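Local coordinates for protein 5-formaminoimidazole-4-carboxamide-1-(beta)-D-ribofuranosyl 5'-monophosphate synthetase (Methanocaldococcus jannaschii, PDB 2R7L) that catalyses the ATP- and formate-dependent formylation of AICAR to FAICAR, a folate-independent step of purine biosynthesis, at residues G129-E134 with F309-R314; F207-F212 with P269-M274; D276-K281 with F294-L299. All coordinates share one frame; numbering follows the deposited sequence.

Interaction 1. Residues G129-E134 with F309-R314. With ATP (adenosine-5'-triphosphate), chain E.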
loop_
_atom_site.group_PDB
_atom_site.type_symbol
_atom_site.label_atom_id
_atom_site.label_comp_id
_atom_site.label_asym_id
_atom_site.label_seq_id
_atom_site.Cartn_x
_atom_site.Cartn_y
_atom_site.Cartn_z
ATOM N N GLY A 129 -4.680 24.457 -35.899
ATOM C CA GLY A 129 -4.053 23.923 -37.105
ATOM C C GLY A 129 -2.702 24.556 -37.363
ATOM O O GLY A 129 -1.764 23.893 -37.809
ATOM N N LYS A 130 -2.605 25.850 -37.078
ATOM C CA LYS A 130 -1.338 26.572 -37.173
ATOM C C LYS A 130 -0.314 25.913 -36.258
ATOM O O LYS A 130 0.793 25.572 -36.682
ATOM C CB LYS A 130 -1.544 28.039 -36.781
ATOM C CG LYS A 130 -0.292 28.901 -36.825
ATOM C CD LYS A 130 -0.654 30.375 -36.649
ATOM C CE LYS A 130 0.585 31.252 -36.532
ATOM N NZ LYS A 130 1.551 31.027 -37.646
ATOM N N LEU A 131 -0.703 25.721 -35.002
ATOM C CA LEU A 131 0.162 25.086 -34.009
ATOM C C LEU A 131 0.626 23.692 -34.444
ATOM O O LEU A 131 1.827 23.402 -34.465
ATOM C CB LEU A 131 -0.563 25.019 -32.660
ATOM C CG LEU A 131 0.137 24.372 -31.459
ATOM C CD1 LEU A 131 1.585 24.840 -31.305
ATOM C CD2 LEU A 131 -0.665 24.669 -30.207
ATOM N N LEU A 132 -0.330 22.839 -34.801
ATOM C CA LEU A 132 -0.034 21.450 -35.159
ATOM C C LEU A 132 0.769 21.345 -36.436
ATOM O O LEU A 132 1.668 20.509 -36.553
ATOM C CB LEU A 132 -1.332 20.656 -35.309
ATOM C CG LEU A 132 -2.184 20.533 -34.043
ATOM C CD1 LEU A 132 -3.600 20.098 -34.394
ATOM C CD2 LEU A 132 -1.544 19.570 -33.036
ATOM N N ARG A 133 0.428 22.194 -37.403
ATOM C CA ARG A 133 1.145 22.254 -38.669
ATOM C C ARG A 133 2.572 22.716 -38.434
ATOM O O ARG A 133 3.523 22.096 -38.911
ATOM C CB ARG A 133 0.423 23.191 -39.648
ATOM C CG ARG A 133 1.280 23.681 -40.817
ATOM C CD ARG A 133 0.447 24.398 -41.884
ATOM N NE ARG A 133 -0.432 25.431 -41.333
ATOM C CZ ARG A 133 -0.058 26.686 -41.098
ATOM N NH1 ARG A 133 1.190 27.071 -41.357
ATOM N NH2 ARG A 133 -0.931 27.556 -40.599
ATOM N N GLU A 134 2.722 23.802 -37.682
ATOM C CA GLU A 134 4.048 24.349 -37.392
ATOM C C GLU A 134 4.888 23.444 -36.490
ATOM O O GLU A 134 6.110 23.377 -36.633
ATOM C CB GLU A 134 3.935 25.744 -36.788
ATOM C CG GLU A 134 3.412 26.781 -37.759
ATOM C CD GLU A 134 3.791 28.183 -37.352
ATOM O OE1 GLU A 134 4.992 28.418 -37.082
ATOM O OE2 GLU A 134 2.890 29.047 -37.303
ATOM N N PHE A 309 -6.506 14.818 -35.236
ATOM C CA PHE A 309 -7.646 15.531 -35.763
ATOM C C PHE A 309 -8.145 16.556 -34.763
ATOM O O PHE A 309 -8.980 17.400 -35.088
ATOM C CB PHE A 309 -8.760 14.546 -36.118
ATOM C CG PHE A 309 -9.294 13.769 -34.939
ATOM C CD1 PHE A 309 -10.281 14.309 -34.129
ATOM C CD2 PHE A 309 -8.829 12.487 -34.665
ATOM C CE1 PHE A 309 -10.794 13.595 -33.050
ATOM C CE2 PHE A 309 -9.338 11.761 -33.588
ATOM C CZ PHE A 309 -10.322 12.318 -32.781
ATOM N N GLU A 310 -7.640 16.470 -33.537
ATOM C CA GLU A 310 -7.992 17.429 -32.497
ATOM C C GLU A 310 -6.940 17.472 -31.392
ATOM O O GLU A 310 -6.049 16.623 -31.333
ATOM C CB GLU A 310 -9.371 17.122 -31.909
ATOM C CG GLU A 310 -10.505 17.927 -32.525
ATOM C CD GLU A 310 -10.366 19.428 -32.293
ATOM O OE1 GLU A 310 -11.055 20.203 -32.990
ATOM O OE2 GLU A 310 -9.577 19.838 -31.416
ATOM N N MET A 311 -7.051 18.477 -30.530
ATOM C CA MET A 311 -6.165 18.617 -29.385
ATOM C C MET A 311 -6.793 19.504 -28.321
ATOM O O MET A 311 -7.729 20.258 -28.600
ATOM C CB MET A 311 -4.828 19.211 -29.810
ATOM C CG MET A 311 -4.917 20.672 -30.195
ATOM S SD MET A 311 -3.342 21.528 -30.008
ATOM C CE MET A 311 -3.408 21.963 -28.270
ATOM N N SER A 312 -6.275 19.400 -27.098
ATOM C CA SER A 312 -6.679 20.274 -26.002
ATOM C C SER A 312 -5.429 20.856 -25.355
ATOM O O SER A 312 -4.352 20.257 -25.418
ATOM C CB SER A 312 -7.491 19.506 -24.969
ATOM O OG SER A 312 -8.567 18.823 -25.587
ATOM N N ALA A 313 -5.569 22.029 -24.746
ATOM C CA ALA A 313 -4.430 22.709 -24.140
ATOM C C ALA A 313 -4.546 22.645 -22.624
ATOM O O ALA A 313 -3.693 23.149 -21.893
ATOM C CB ALA A 313 -4.353 24.148 -24.619
ATOM N N ARG A 314 -5.630 22.033 -22.163
ATOM C CA ARG A 314 -5.798 21.711 -20.758
ATOM C C ARG A 314 -6.250 20.254 -20.636
ATOM O O ARG A 314 -6.076 19.473 -21.567
ATOM C CB ARG A 314 -6.774 22.678 -20.089
ATOM C CG ARG A 314 -7.898 23.134 -20.986
ATOM C CD ARG A 314 -8.850 22.008 -21.260
ATOM N NE ARG A 314 -9.824 22.377 -22.276
ATOM C CZ ARG A 314 -10.841 21.609 -22.642
ATOM N NH1 ARG A 314 -11.682 22.026 -23.581
ATOM N NH2 ARG A 314 -11.015 20.426 -22.065
HETATM P PG ATP E . -15.074 15.832 -28.317
HETATM O O1G ATP E . -14.739 16.896 -27.297
HETATM O O2G ATP E . -13.978 14.808 -28.534
HETATM O O3G ATP E . -16.449 15.232 -28.135
HETATM P PB ATP E . -13.898 17.237 -30.502
HETATM O O1B ATP E . -12.679 17.127 -29.620
HETATM O O2B ATP E . -14.266 18.595 -31.058
HETATM O O3B ATP E . -15.186 16.651 -29.716
HETATM P PA ATP E . -14.377 16.278 -33.173
HETATM O O1A ATP E . -13.394 16.865 -34.153
HETATM O O2A ATP E . -15.770 16.823 -33.017
HETATM O O3A ATP E . -13.656 16.204 -31.722
HETATM O "O5'" ATP E . -14.505 14.722 -33.528
HETATM C "C5'" ATP E . -15.614 13.984 -33.043
HETATM C "C4'" ATP E . -15.460 12.550 -33.521
HETATM O "O4'" ATP E . -15.581 12.483 -34.946
HETATM C "C3'" ATP E . -14.093 11.969 -33.206
HETATM O "O3'" ATP E . -14.040 11.399 -31.894
HETATM C "C2'" ATP E . -13.914 10.929 -34.294
HETATM O "O2'" ATP E . -14.529 9.699 -33.913
HETATM C "C1'" ATP E . -14.677 11.509 -35.478
HETATM N N9 ATP E . -13.706 12.207 -36.341
HETATM C C8 ATP E . -13.318 13.488 -36.184
HETATM N N7 ATP E . -12.406 13.835 -37.123
HETATM C C5 ATP E . -12.211 12.763 -37.916
HETATM C C6 ATP E . -11.387 12.459 -39.106
HETATM N N6 ATP E . -10.564 13.389 -39.649
HETATM N N1 ATP E . -11.473 11.215 -39.615
HETATM C C2 ATP E . -12.284 10.276 -39.078
HETATM N N3 ATP E . -13.065 10.489 -38.007
HETATM C C4 ATP E . -13.062 11.687 -37.385
#
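Leu131 and Leu132, consecutive residues of helix 125-135, share one partner on the edge strand 306-312: the sulfur of Met311. Leu131 brings its CD2 methyl to 4.1 Å from Met311 SD, and its side chain crosses the methionine at about a right angle. Its own CG stands anti to the backbone N (chi1 179°), and it also packs against Leu278, Lys281 and Ala282 of helix 268-285. One residue on, Leu132 takes a different rotamer, with CG anti to the carbonyl carbon, and runs past Met311 in the reverse direction, its CD2 lying 4.0 Å from the same SD. The thioether is thus met by two branched side chains, and the contact is wholly apolar.

On the strand, Met311 N donates a 3.0 Å hydrogen bond to OE2 of the preceding Glu310, reaching the anti side of the carboxylate 23° out of its plane. Glu310 and Phe309 point to the other side, toward ATP: Glu310 CG lies 3.5 Å from ATP O1A, and Phe309 CE1 comes within 3.7 Å of ATP C3'. Phe309 and Glu310 both face Gln297 in a classic beta bulge, which helps to put two successive side chains beside the nucleotide. Glu310 is a predicted magnesium ligand. The chemistry is therefore divided by the strand: oily packing on the helix side, and on the other a carboxylate which its neighbour's amide helps to orient beside the triphosphate.

Interaction 2. Residues F207-F212 with P269-M274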
loop_
_atom_site.group_PDB
_atom_site.type_symbol
_atom_site.label_atom_id
_atom_site.label_comp_id
_atom_site.label_asym_id
_atom_site.label_seq_id
_atom_site.Cartn_x
_atom_site.Cartn_y
_atom_site.Cartn_z
ATOM N N PHE A 207 -6.693 6.870 -30.590
ATOM C CA PHE A 207 -5.887 6.999 -29.382
ATOM C C PHE A 207 -5.908 8.459 -28.990
ATOM O O PHE A 207 -5.301 9.285 -29.662
ATOM C CB PHE A 207 -4.439 6.599 -29.664
ATOM C CG PHE A 207 -4.265 5.148 -30.002
ATOM C CD1 PHE A 207 -4.110 4.204 -29.000
ATOM C CD2 PHE A 207 -4.240 4.727 -31.328
ATOM C CE1 PHE A 207 -3.938 2.861 -29.308
ATOM C CE2 PHE A 207 -4.075 3.393 -31.642
ATOM C CZ PHE A 207 -3.927 2.453 -30.620
ATOM N N CYS A 208 -6.648 8.781 -27.932
ATOM C CA CYS A 208 -6.566 10.096 -27.324
ATOM C C CYS A 208 -5.459 10.036 -26.274
ATOM O O CYS A 208 -5.598 9.390 -25.240
ATOM C CB CYS A 208 -7.907 10.503 -26.712
ATOM S SG CYS A 208 -9.318 10.416 -27.887
ATOM N N ILE A 209 -4.346 10.696 -26.569
ATOM C CA ILE A 209 -3.133 10.579 -25.772
ATOM C C ILE A 209 -3.009 11.733 -24.784
ATOM O O ILE A 209 -2.981 12.909 -25.169
ATOM C CB ILE A 209 -1.895 10.518 -26.687
ATOM C CG1 ILE A 209 -2.073 9.388 -27.714
ATOM C CG2 ILE A 209 -0.634 10.314 -25.864
ATOM C CD1 ILE A 209 -1.233 9.536 -28.978
ATOM N N HIS A 210 -2.951 11.392 -23.502
ATOM C CA HIS A 210 -2.912 12.413 -22.462
ATOM C C HIS A 210 -1.486 12.631 -21.959
ATOM O O HIS A 210 -0.867 11.737 -21.368
ATOM C CB HIS A 210 -3.887 12.065 -21.336
ATOM C CG HIS A 210 -5.254 11.692 -21.827
ATOM N ND1 HIS A 210 -6.251 12.620 -22.036
ATOM C CD2 HIS A 210 -5.783 10.492 -22.166
ATOM C CE1 HIS A 210 -7.336 12.009 -22.478
ATOM N NE2 HIS A 210 -7.079 10.716 -22.561
ATOM N N TYR A 211 -0.956 13.819 -22.229
ATOM C CA TYR A 211 0.402 14.162 -21.821
ATOM C C TYR A 211 0.371 15.117 -20.628
ATOM O O TYR A 211 -0.660 15.715 -20.319
ATOM C CB TYR A 211 1.169 14.859 -22.952
ATOM C CG TYR A 211 1.280 14.134 -24.278
ATOM C CD1 TYR A 211 2.460 13.504 -24.641
ATOM C CD2 TYR A 211 0.222 14.128 -25.189
ATOM C CE1 TYR A 211 2.584 12.864 -25.863
ATOM C CE2 TYR A 211 0.332 13.482 -26.412
ATOM C CZ TYR A 211 1.520 12.862 -26.742
ATOM O OH TYR A 211 1.649 12.220 -27.940
ATOM N N PHE A 212 1.521 15.279 -19.982
ATOM C CA PHE A 212 1.698 16.308 -18.967
ATOM C C PHE A 212 3.058 16.950 -19.191
ATOM O O PHE A 212 4.077 16.256 -19.178
ATOM C CB PHE A 212 1.634 15.713 -17.554
ATOM C CG PHE A 212 1.623 16.750 -16.455
ATOM C CD1 PHE A 212 0.431 17.255 -15.983
ATOM C CD2 PHE A 212 2.808 17.237 -15.919
ATOM C CE1 PHE A 212 0.409 18.212 -14.973
ATOM C CE2 PHE A 212 2.790 18.199 -14.916
ATOM C CZ PHE A 212 1.586 18.688 -14.449
ATOM N N PRO A 269 7.983 5.998 -29.208
ATOM C CA PRO A 269 8.881 7.061 -29.666
ATOM C C PRO A 269 8.157 8.100 -30.519
ATOM O O PRO A 269 8.418 9.296 -30.387
ATOM C CB PRO A 269 9.930 6.309 -30.491
ATOM C CG PRO A 269 9.932 4.920 -29.915
ATOM C CD PRO A 269 8.481 4.662 -29.576
ATOM N N GLN A 270 7.237 7.650 -31.372
ATOM C CA GLN A 270 6.416 8.568 -32.159
ATOM C C GLN A 270 5.495 9.372 -31.248
ATOM O O GLN A 270 5.364 10.585 -31.400
ATOM C CB GLN A 270 5.588 7.806 -33.208
ATOM C CG GLN A 270 4.893 8.720 -34.211
ATOM C CD GLN A 270 3.879 7.995 -35.110
ATOM O OE1 GLN A 270 2.930 8.609 -35.596
ATOM N NE2 GLN A 270 4.078 6.693 -35.327
ATOM N N VAL A 271 4.841 8.680 -30.313
ATOM C CA VAL A 271 3.952 9.325 -29.343
ATOM C C VAL A 271 4.681 10.432 -28.584
ATOM O O VAL A 271 4.180 11.557 -28.465
ATOM C CB VAL A 271 3.386 8.303 -28.331
ATOM C CG1 VAL A 271 2.700 9.014 -27.178
ATOM C CG2 VAL A 271 2.434 7.313 -29.024
ATOM N N PHE A 272 5.871 10.114 -28.082
ATOM C CA PHE A 272 6.654 11.081 -27.307
ATOM C C PHE A 272 7.151 12.230 -28.184
ATOM O O PHE A 272 7.062 13.400 -27.795
ATOM C CB PHE A 272 7.821 10.393 -26.589
ATOM C CG PHE A 272 7.454 9.811 -25.246
ATOM C CD1 PHE A 272 7.262 8.446 -25.093
ATOM C CD2 PHE A 272 7.295 10.633 -24.139
ATOM C CE1 PHE A 272 6.918 7.907 -23.857
ATOM C CE2 PHE A 272 6.947 10.105 -22.903
ATOM C CZ PHE A 272 6.765 8.742 -22.761
ATOM N N GLU A 273 7.659 11.896 -29.371
ATOM C CA GLU A 273 8.127 12.921 -30.322
ATOM C C GLU A 273 7.033 13.938 -30.648
ATOM O O GLU A 273 7.299 15.134 -30.752
ATOM C CB GLU A 273 8.654 12.276 -31.608
ATOM C CG GLU A 273 9.250 13.255 -32.608
ATOM C CD GLU A 273 10.574 13.845 -32.143
ATOM O OE1 GLU A 273 11.412 13.087 -31.610
ATOM O OE2 GLU A 273 10.783 15.066 -32.318
ATOM N N MET A 274 5.801 13.460 -30.799
ATOM C CA MET A 274 4.672 14.336 -31.080
ATOM C C MET A 274 4.447 15.302 -29.939
ATOM O O MET A 274 4.192 16.495 -30.151
ATOM C CB MET A 274 3.395 13.521 -31.311
ATOM C CG MET A 274 3.403 12.682 -32.574
ATOM S SD MET A 274 2.047 11.491 -32.585
ATOM C CE MET A 274 0.626 12.574 -32.644
#
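Tyr211 extends from strand 205-214 to the backbone of helix 268-285, where its hydroxyl donates a 2.7 Å hydrogen bond to the carbonyl oxygen of Val271. The acceptor lies at the edge of the phenol ring, in the ring plane; seen from the carbonyl, the donor arrives at a C=O...OH angle of 129°, tilted out of the carbonyl plane. The tyrosine reaches this point with CG anti to its carbonyl carbon. Val271 adds a second hold on the same group: its CG1 methyl, trans to the backbone N at chi1 169°, sits 3.5 Å from Tyr211 OH and 4.0 Å from Tyr211 CZ.

That methyl also meets Ile209, whose CG2 lies 3.8 Å from Val271 CG1. Ile209 and Tyr211, two apart on the strand, both project toward the helix, which crosses the strand at -57° with the axes 10.3 Å apart. This is the helix-on-sheet packing of the ATP-grasp fold, the helix covering one face of the antiparallel sheet to which strand 205-214 belongs. Replacing Tyr211 with a phenylalanine would probably leave the Val271 carbonyl without this hydroxyl donor, and the ring would lose its tie to the helix backbone.

Less than one turn further on, Met274 brings its CB to 4.0 Å from Tyr211 OH, and its side chain also touches Leu296 and Leu137. The Tyr211 ring meets that of Phe294 on the adjacent strand, their planes nearly parallel. Phe272 packs against Val53 of a second subunit.

Interaction 3. Residues D276-K281 with F294-L299. With ATP (adenosine-5'-triphosphate), chain E.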
loop_
_atom_site.group_PDB
_atom_site.type_symbol
_atom_site.label_atom_id
_atom_site.label_comp_id
_atom_site.label_asym_id
_atom_site.label_seq_id
_atom_site.Cartn_x
_atom_site.Cartn_y
_atom_site.Cartn_z
ATOM N N ASP A 276 6.749 16.145 -27.689
ATOM C CA ASP A 276 7.915 17.024 -27.624
ATOM C C ASP A 276 7.798 18.178 -28.621
ATOM O O ASP A 276 8.064 19.330 -28.274
ATOM C CB ASP A 276 9.205 16.229 -27.850
ATOM C CG ASP A 276 9.569 15.351 -26.654
ATOM O OD1 ASP A 276 8.928 15.507 -25.594
ATOM O OD2 ASP A 276 10.494 14.516 -26.770
ATOM N N LYS A 277 7.371 17.870 -29.846
ATOM C CA LYS A 277 7.247 18.883 -30.899
ATOM C C LYS A 277 6.163 19.904 -30.605
ATOM O O LYS A 277 6.380 21.104 -30.755
ATOM C CB LYS A 277 6.974 18.230 -32.256
ATOM C CG LYS A 277 8.146 17.477 -32.838
ATOM C CD LYS A 277 7.742 16.847 -34.160
ATOM C CE LYS A 277 8.911 16.177 -34.847
ATOM N NZ LYS A 277 8.471 15.563 -36.127
ATOM N N LEU A 278 4.992 19.434 -30.195
ATOM C CA LEU A 278 3.904 20.346 -29.849
ATOM C C LEU A 278 4.343 21.334 -28.779
ATOM O O LEU A 278 4.011 22.520 -28.835
ATOM C CB LEU A 278 2.668 19.572 -29.371
ATOM C CG LEU A 278 1.477 20.455 -28.988
ATOM C CD1 LEU A 278 0.946 21.200 -30.210
ATOM C CD2 LEU A 278 0.368 19.649 -28.353
ATOM N N VAL A 279 5.095 20.831 -27.805
ATOM C CA VAL A 279 5.560 21.635 -26.679
ATOM C C VAL A 279 6.614 22.663 -27.100
ATOM O O VAL A 279 6.532 23.830 -26.723
ATOM C CB VAL A 279 6.074 20.722 -25.529
ATOM C CG1 VAL A 279 7.187 21.393 -24.727
ATOM C CG2 VAL A 279 4.907 20.310 -24.636
ATOM N N ALA A 280 7.586 22.223 -27.892
ATOM C CA ALA A 280 8.649 23.098 -28.372
ATOM C C ALA A 280 8.114 24.255 -29.215
ATOM O O ALA A 280 8.605 25.377 -29.110
ATOM C CB ALA A 280 9.693 22.296 -29.149
ATOM N N LYS A 281 7.099 23.995 -30.037
ATOM C CA LYS A 281 6.531 25.053 -30.869
ATOM C C LYS A 281 5.630 25.989 -30.076
ATOM O O LYS A 281 5.633 27.195 -30.308
ATOM C CB LYS A 281 5.776 24.484 -32.079
ATOM C CG LYS A 281 5.268 25.561 -33.064
ATOM C CD LYS A 281 6.412 26.366 -33.711
ATOM C CE LYS A 281 7.358 25.458 -34.497
ATOM N NZ LYS A 281 8.593 26.154 -34.981
ATOM N N PHE A 294 -2.133 18.181 -21.444
ATOM C CA PHE A 294 -2.603 18.394 -22.813
ATOM C C PHE A 294 -2.805 17.065 -23.525
ATOM O O PHE A 294 -2.170 16.060 -23.190
ATOM C CB PHE A 294 -1.677 19.320 -23.616
ATOM C CG PHE A 294 -0.344 18.716 -23.972
ATOM C CD1 PHE A 294 -0.179 18.018 -25.159
ATOM C CD2 PHE A 294 0.753 18.882 -23.143
ATOM C CE1 PHE A 294 1.051 17.476 -25.505
ATOM C CE2 PHE A 294 1.994 18.342 -23.485
ATOM C CZ PHE A 294 2.139 17.644 -24.669
ATOM N N CYS A 295 -3.697 17.075 -24.508
ATOM C CA CYS A 295 -4.147 15.854 -25.160
ATOM C C CYS A 295 -4.045 15.974 -26.675
ATOM O O CYS A 295 -4.451 16.990 -27.252
ATOM C CB CYS A 295 -5.598 15.588 -24.761
ATOM S SG CYS A 295 -6.375 14.159 -25.539
ATOM N N LEU A 296 -3.482 14.950 -27.307
ATOM C CA LEU A 296 -3.560 14.801 -28.762
ATOM C C LEU A 296 -4.590 13.728 -29.091
ATOM O O LEU A 296 -4.439 12.568 -28.693
ATOM C CB LEU A 296 -2.203 14.421 -29.365
ATOM C CG LEU A 296 -1.107 15.493 -29.296
ATOM C CD1 LEU A 296 0.098 15.056 -30.074
ATOM C CD2 LEU A 296 -1.609 16.831 -29.803
ATOM N N GLN A 297 -5.639 14.116 -29.806
ATOM C CA GLN A 297 -6.684 13.176 -30.209
ATOM C C GLN A 297 -6.385 12.689 -31.615
ATOM O O GLN A 297 -6.493 13.438 -32.579
ATOM C CB GLN A 297 -8.049 13.846 -30.156
ATOM C CG GLN A 297 -8.421 14.324 -28.772
ATOM C CD GLN A 297 -9.405 15.456 -28.799
ATOM O OE1 GLN A 297 -9.049 16.602 -28.530
ATOM N NE2 GLN A 297 -10.656 15.152 -29.136
ATOM N N SER A 298 -5.998 11.430 -31.735
ATOM C CA SER A 298 -5.442 10.961 -32.989
ATOM C C SER A 298 -6.080 9.690 -33.533
ATOM O O SER A 298 -6.869 9.027 -32.858
ATOM C CB SER A 298 -3.940 10.761 -32.834
ATOM O OG SER A 298 -3.666 9.728 -31.906
ATOM N N LEU A 299 -5.741 9.370 -34.776
ATOM C CA LEU A 299 -6.165 8.131 -35.395
ATOM C C LEU A 299 -4.945 7.481 -36.007
ATOM O O LEU A 299 -4.170 8.131 -36.698
ATOM C CB LEU A 299 -7.244 8.379 -36.455
ATOM C CG LEU A 299 -8.608 8.812 -35.906
ATOM C CD1 LEU A 299 -9.454 9.518 -36.971
ATOM C CD2 LEU A 299 -9.353 7.622 -35.319
HETATM P PG ATP E . -15.074 15.832 -28.317
HETATM O O1G ATP E . -14.739 16.896 -27.297
HETATM O O2G ATP E . -13.978 14.808 -28.534
HETATM O O3G ATP E . -16.449 15.232 -28.135
HETATM P PB ATP E . -13.898 17.237 -30.502
HETATM O O1B ATP E . -12.679 17.127 -29.620
HETATM O O2B ATP E . -14.266 18.595 -31.058
HETATM O O3B ATP E . -15.186 16.651 -29.716
HETATM P PA ATP E . -14.377 16.278 -33.173
HETATM O O1A ATP E . -13.394 16.865 -34.153
HETATM O O2A ATP E . -15.770 16.823 -33.017
HETATM O O3A ATP E . -13.656 16.204 -31.722
HETATM O "O5'" ATP E . -14.505 14.722 -33.528
HETATM C "C5'" ATP E . -15.614 13.984 -33.043
HETATM C "C4'" ATP E . -15.460 12.550 -33.521
HETATM O "O4'" ATP E . -15.581 12.483 -34.946
HETATM C "C3'" ATP E . -14.093 11.969 -33.206
HETATM O "O3'" ATP E . -14.040 11.399 -31.894
HETATM C "C2'" ATP E . -13.914 10.929 -34.294
HETATM O "O2'" ATP E . -14.529 9.699 -33.913
HETATM C "C1'" ATP E . -14.677 11.509 -35.478
HETATM N N9 ATP E . -13.706 12.207 -36.341
HETATM C C8 ATP E . -13.318 13.488 -36.184
HETATM N N7 ATP E . -12.406 13.835 -37.123
HETATM C C5 ATP E . -12.211 12.763 -37.916
HETATM C C6 ATP E . -11.387 12.459 -39.106
HETATM N N6 ATP E . -10.564 13.389 -39.649
HETATM N N1 ATP E . -11.473 11.215 -39.615
HETATM C C2 ATP E . -12.284 10.276 -39.078
HETATM N N3 ATP E . -13.065 10.489 -38.007
HETATM C C4 ATP E . -13.062 11.687 -37.385
#
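Leu278 extends its CG trans to the backbone N (chi1 -180°), while Phe294 places its ring between its own N and carbonyl carbon (chi1 70°), and these two settings bring the leucine CD2 methyl to 3.6 Å from Phe294 CD1. The leucine and the ring run antiparallel alongside one another. From the next helix position Val279 reaches a different part of the ring, its CG2 3.7 Å from Phe294 CE2 and its side chain at about a right angle to the aromatic one. Leu278 CD2 also packs on Leu296 CD2, at 3.7 Å, so a single methyl bridges two strand residues that face the helix. All four side chains are buried.

Next along the strand, Gln297 turns to the other face. With its chain extended beyond CG, its NE2 donates a nearly straight hydrogen bond to ATP O1B (2.9 Å, 168°), and Leu299 CD1 lies 3.6 Å from ATP C2, beside the adenine. Gln297 is also a predicted magnesium ligand. An apolar helix-facing side backed by a nucleotide-facing one on the same strand is consistent with the ATP-grasp fold, in which ATP is held between two antiparallel sheets, this one supplying Gln297 and Leu299.

The three contacts build one layered unit around the five-stranded antiparallel sheet. Strand 292-300, used by interaction 3, lies between the strands of interactions 1 and 2: Gln297 N and Glu310 O are 3.0 Å apart on one flank, and Tyr211 N and Phe294 O 2.7 Å apart on the other. Helix 268-285 serves both interactions 2 and 3, whose centres are about 7 Å apart, and Met274 CE touches Leu296 CD1 at 3.6 Å. Interactions 1 and 3, also about 7 Å apart between centres, both reach ATP, through Phe309 and Glu310 in one and Gln297 and Leu299 in the other. Interaction 2 stays farther off, the side chain of Ile209 being about 13 Å from ATP.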